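Local atomic coordinates of glycine cleavage system H protein 1 (Mycobacterium marinum, PDB entry 3TZU), a protein that probably shuttles the methylamine group of glycine from the P protein to the T protein of the glycine cleavage system on a covalently bound lipoyl cofactor. Residues Arg14-Asp19 / Ser128-Gln133. Sequence-based numbering, arbitrary orientation.
Sequences RSYTAD and SEYAGQ. With EDO (1,2-ethanediol), chain G.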
loop_
_atom_site.group_PDB
_atom_site.type_symbol
_atom_site.label_atom_id
_atom_site.label_comp_id
_atom_site.label_asym_id
_atom_site.label_seq_id
_atom_site.Cartn_x
_atom_site.Cartn_y
_atom_site.Cartn_z
ATOM N N ARG A 14 -4.581 -20.204 5.128
ATOM C CA ARG A 14 -5.180 -19.780 3.854
ATOM C C ARG A 14 -4.133 -19.500 2.777
ATOM O O ARG A 14 -2.948 -19.767 2.984
ATOM C CB ARG A 14 -6.067 -18.574 4.069
ATOM C CG ARG A 14 -5.364 -17.347 4.605
ATOM C CD ARG A 14 -6.360 -16.426 5.284
ATOM N NE ARG A 14 -6.852 -16.935 6.568
ATOM C CZ ARG A 14 -7.871 -16.408 7.251
ATOM N NH1 ARG A 14 -8.558 -15.351 6.786
ATOM N NH2 ARG A 14 -8.213 -16.939 8.411
ATOM N N SER A 15 -4.571 -19.020 1.615
ATOM C CA SER A 15 -3.653 -18.724 0.505
ATOM C C SER A 15 -3.669 -17.239 0.240
ATOM O O SER A 15 -4.599 -16.538 0.642
ATOM C CB SER A 15 -4.037 -19.491 -0.779
ATOM O OG SER A 15 -4.068 -20.903 -0.569
ATOM N N TYR A 16 -2.649 -16.763 -0.465
ATOM C CA TYR A 16 -2.437 -15.326 -0.655
ATOM C C TYR A 16 -2.093 -14.993 -2.083
ATOM O O TYR A 16 -1.678 -15.865 -2.846
ATOM C CB TYR A 16 -1.285 -14.861 0.243
ATOM C CG TYR A 16 -1.594 -15.027 1.708
ATOM C CD1 TYR A 16 -1.353 -16.205 2.353
ATOM C CD2 TYR A 16 -2.154 -13.998 2.425
ATOM C CE1 TYR A 16 -1.669 -16.369 3.692
ATOM C CE2 TYR A 16 -2.434 -14.126 3.765
ATOM C CZ TYR A 16 -2.200 -15.325 4.394
ATOM O OH TYR A 16 -2.488 -15.450 5.728
ATOM N N THR A 17 -2.251 -13.711 -2.431
ATOM C CA THR A 17 -1.790 -13.224 -3.723
ATOM C C THR A 17 -0.709 -12.164 -3.591
ATOM O O THR A 17 -0.591 -11.521 -2.567
ATOM C CB THR A 17 -2.953 -12.702 -4.569
ATOM O OG1 THR A 17 -3.448 -11.474 -4.023
ATOM C CG2 THR A 17 -4.065 -13.745 -4.606
ATOM N N ALA A 18 0.071 -11.996 -4.653
ATOM C CA ALA A 18 1.047 -10.916 -4.752
ATOM C C ALA A 18 0.395 -9.527 -4.627
ATOM O O ALA A 18 1.050 -8.560 -4.226
ATOM C CB ALA A 18 1.831 -11.036 -6.070
ATOM N N ASP A 19 -0.893 -9.429 -4.943
ATOM C CA ASP A 19 -1.638 -8.167 -4.801
ATOM C C ASP A 19 -2.253 -7.922 -3.403
ATOM O O ASP A 19 -3.113 -7.048 -3.249
ATOM C CB ASP A 19 -2.693 -8.074 -5.900
ATOM C CG ASP A 19 -2.062 -8.005 -7.299
ATOM O OD1 ASP A 19 -0.915 -7.541 -7.451
ATOM O OD2 ASP A 19 -2.705 -8.418 -8.264
ATOM N N SER A 128 4.151 -18.483 3.851
ATOM C CA SER A 128 5.593 -18.343 3.901
ATOM C C SER A 128 6.107 -17.569 2.677
ATOM O O SER A 128 6.900 -16.620 2.820
ATOM C CB SER A 128 6.288 -19.694 3.998
ATOM O OG SER A 128 7.675 -19.435 3.983
ATOM N N GLU A 129 5.630 -17.939 1.487
ATOM C CA GLU A 129 6.085 -17.265 0.275
ATOM C C GLU A 129 5.711 -15.792 0.287
ATOM O O GLU A 129 6.534 -14.934 -0.080
ATOM C CB GLU A 129 5.541 -17.937 -0.970
ATOM C CG GLU A 129 6.065 -19.356 -1.131
ATOM C CD GLU A 129 5.262 -20.207 -2.107
ATOM O OE1 GLU A 129 4.052 -19.977 -2.333
ATOM O OE2 GLU A 129 5.843 -21.151 -2.647
ATOM N N TYR A 130 4.500 -15.500 0.751
ATOM C CA TYR A 130 3.986 -14.136 0.785
ATOM C C TYR A 130 4.727 -13.281 1.808
ATOM O O TYR A 130 5.085 -12.132 1.521
ATOM C CB TYR A 130 2.486 -14.161 1.094
ATOM C CG TYR A 130 1.872 -12.799 1.265
ATOM C CD1 TYR A 130 1.546 -12.022 0.162
ATOM C CD2 TYR A 130 1.591 -12.297 2.527
ATOM C CE1 TYR A 130 0.987 -10.766 0.316
ATOM C CE2 TYR A 130 1.027 -11.037 2.698
ATOM C CZ TYR A 130 0.732 -10.273 1.586
ATOM O OH TYR A 130 0.156 -9.038 1.720
ATOM N N ALA A 131 4.958 -13.843 2.996
ATOM C CA ALA A 131 5.763 -13.193 4.026
ATOM C C ALA A 131 7.136 -12.840 3.480
ATOM O O ALA A 131 7.610 -11.725 3.719
ATOM C CB ALA A 131 5.885 -14.050 5.274
ATOM N N GLY A 132 7.748 -13.774 2.743
ATOM C CA GLY A 132 9.046 -13.577 2.073
ATOM C C GLY A 132 9.069 -12.478 1.020
ATOM O O GLY A 132 10.017 -11.697 0.948
ATOM N N GLN A 133 8.015 -12.378 0.219
ATOM C CA GLN A 133 7.893 -11.268 -0.716
ATOM C C GLN A 133 7.785 -9.911 -0.013
ATOM O O GLN A 133 7.964 -8.890 -0.664
ATOM C CB GLN A 133 6.649 -11.414 -1.604
ATOM C CG GLN A 133 6.747 -12.514 -2.649
ATOM C CD GLN A 133 5.698 -12.380 -3.759
ATOM O OE1 GLN A 133 4.871 -11.454 -3.750
ATOM N NE2 GLN A 133 5.731 -13.310 -4.721
HETATM C C1 EDO G . -5.369 -5.025 -2.225
HETATM O O1 EDO G . -5.875 -3.750 -1.780
HETATM C C2 EDO G . -6.238 -5.522 -3.370
HETATM O O2 EDO G . -5.506 -6.159 -4.444
HETATM O O HOH W 1 3.568 -9.432 -2.182
#
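Tyr-16 and Tyr-130 lay their rings almost parallel, with planes at 13°, yet so far slid apart that they barely overlap; the centroids are 5.1 Å apart and the two side chains cross at about a right angle. What meets is the root of each side chain: CB of Tyr-16 packs against CG of Tyr-130 at 3.9 Å, and CD2 of Tyr-16 sits over the rim of one face of the Tyr-130 ring. From there the hydroxyls part company: that of Tyr-16 hydrogen-bonds to Pro-11 O and that of Tyr-130 to His-20 ND1 and Thr-41 OG1, which anchors the far end of each ring. With CG trans to the backbone N (chi1 175°), the Tyr-130 ring leaves the helix and runs obliquely along the backbone of Tyr-16 and Thr-17, where CE1 of Tyr-130 comes within 3.4 Å of Thr-17 O. No direct hydrogen bond joins the segments. In the H-protein fold, this contact sets the C-terminal helix 127-133 against the short edge strand 15-16 of the five-stranded antiparallel sheet, bringing the two ends of the modelled chain close, with Ile-10 touching both tyrosines. It lies away from the predicted lipoylation site of its own chain, although Asp-19 packs on Lys-76, unmodified here, of the second subunit. The backbone pairing of Tyr-16 with Leu-125, just ahead of the helix, ties the same two regions. Toward the exposed margin, extended Gln-133 brings OE1 to 3.8 Å from CB of Ala-18. A water lies 2.9 Å from Gln-133 OE1 and may bridge weakly to Ala-18 O.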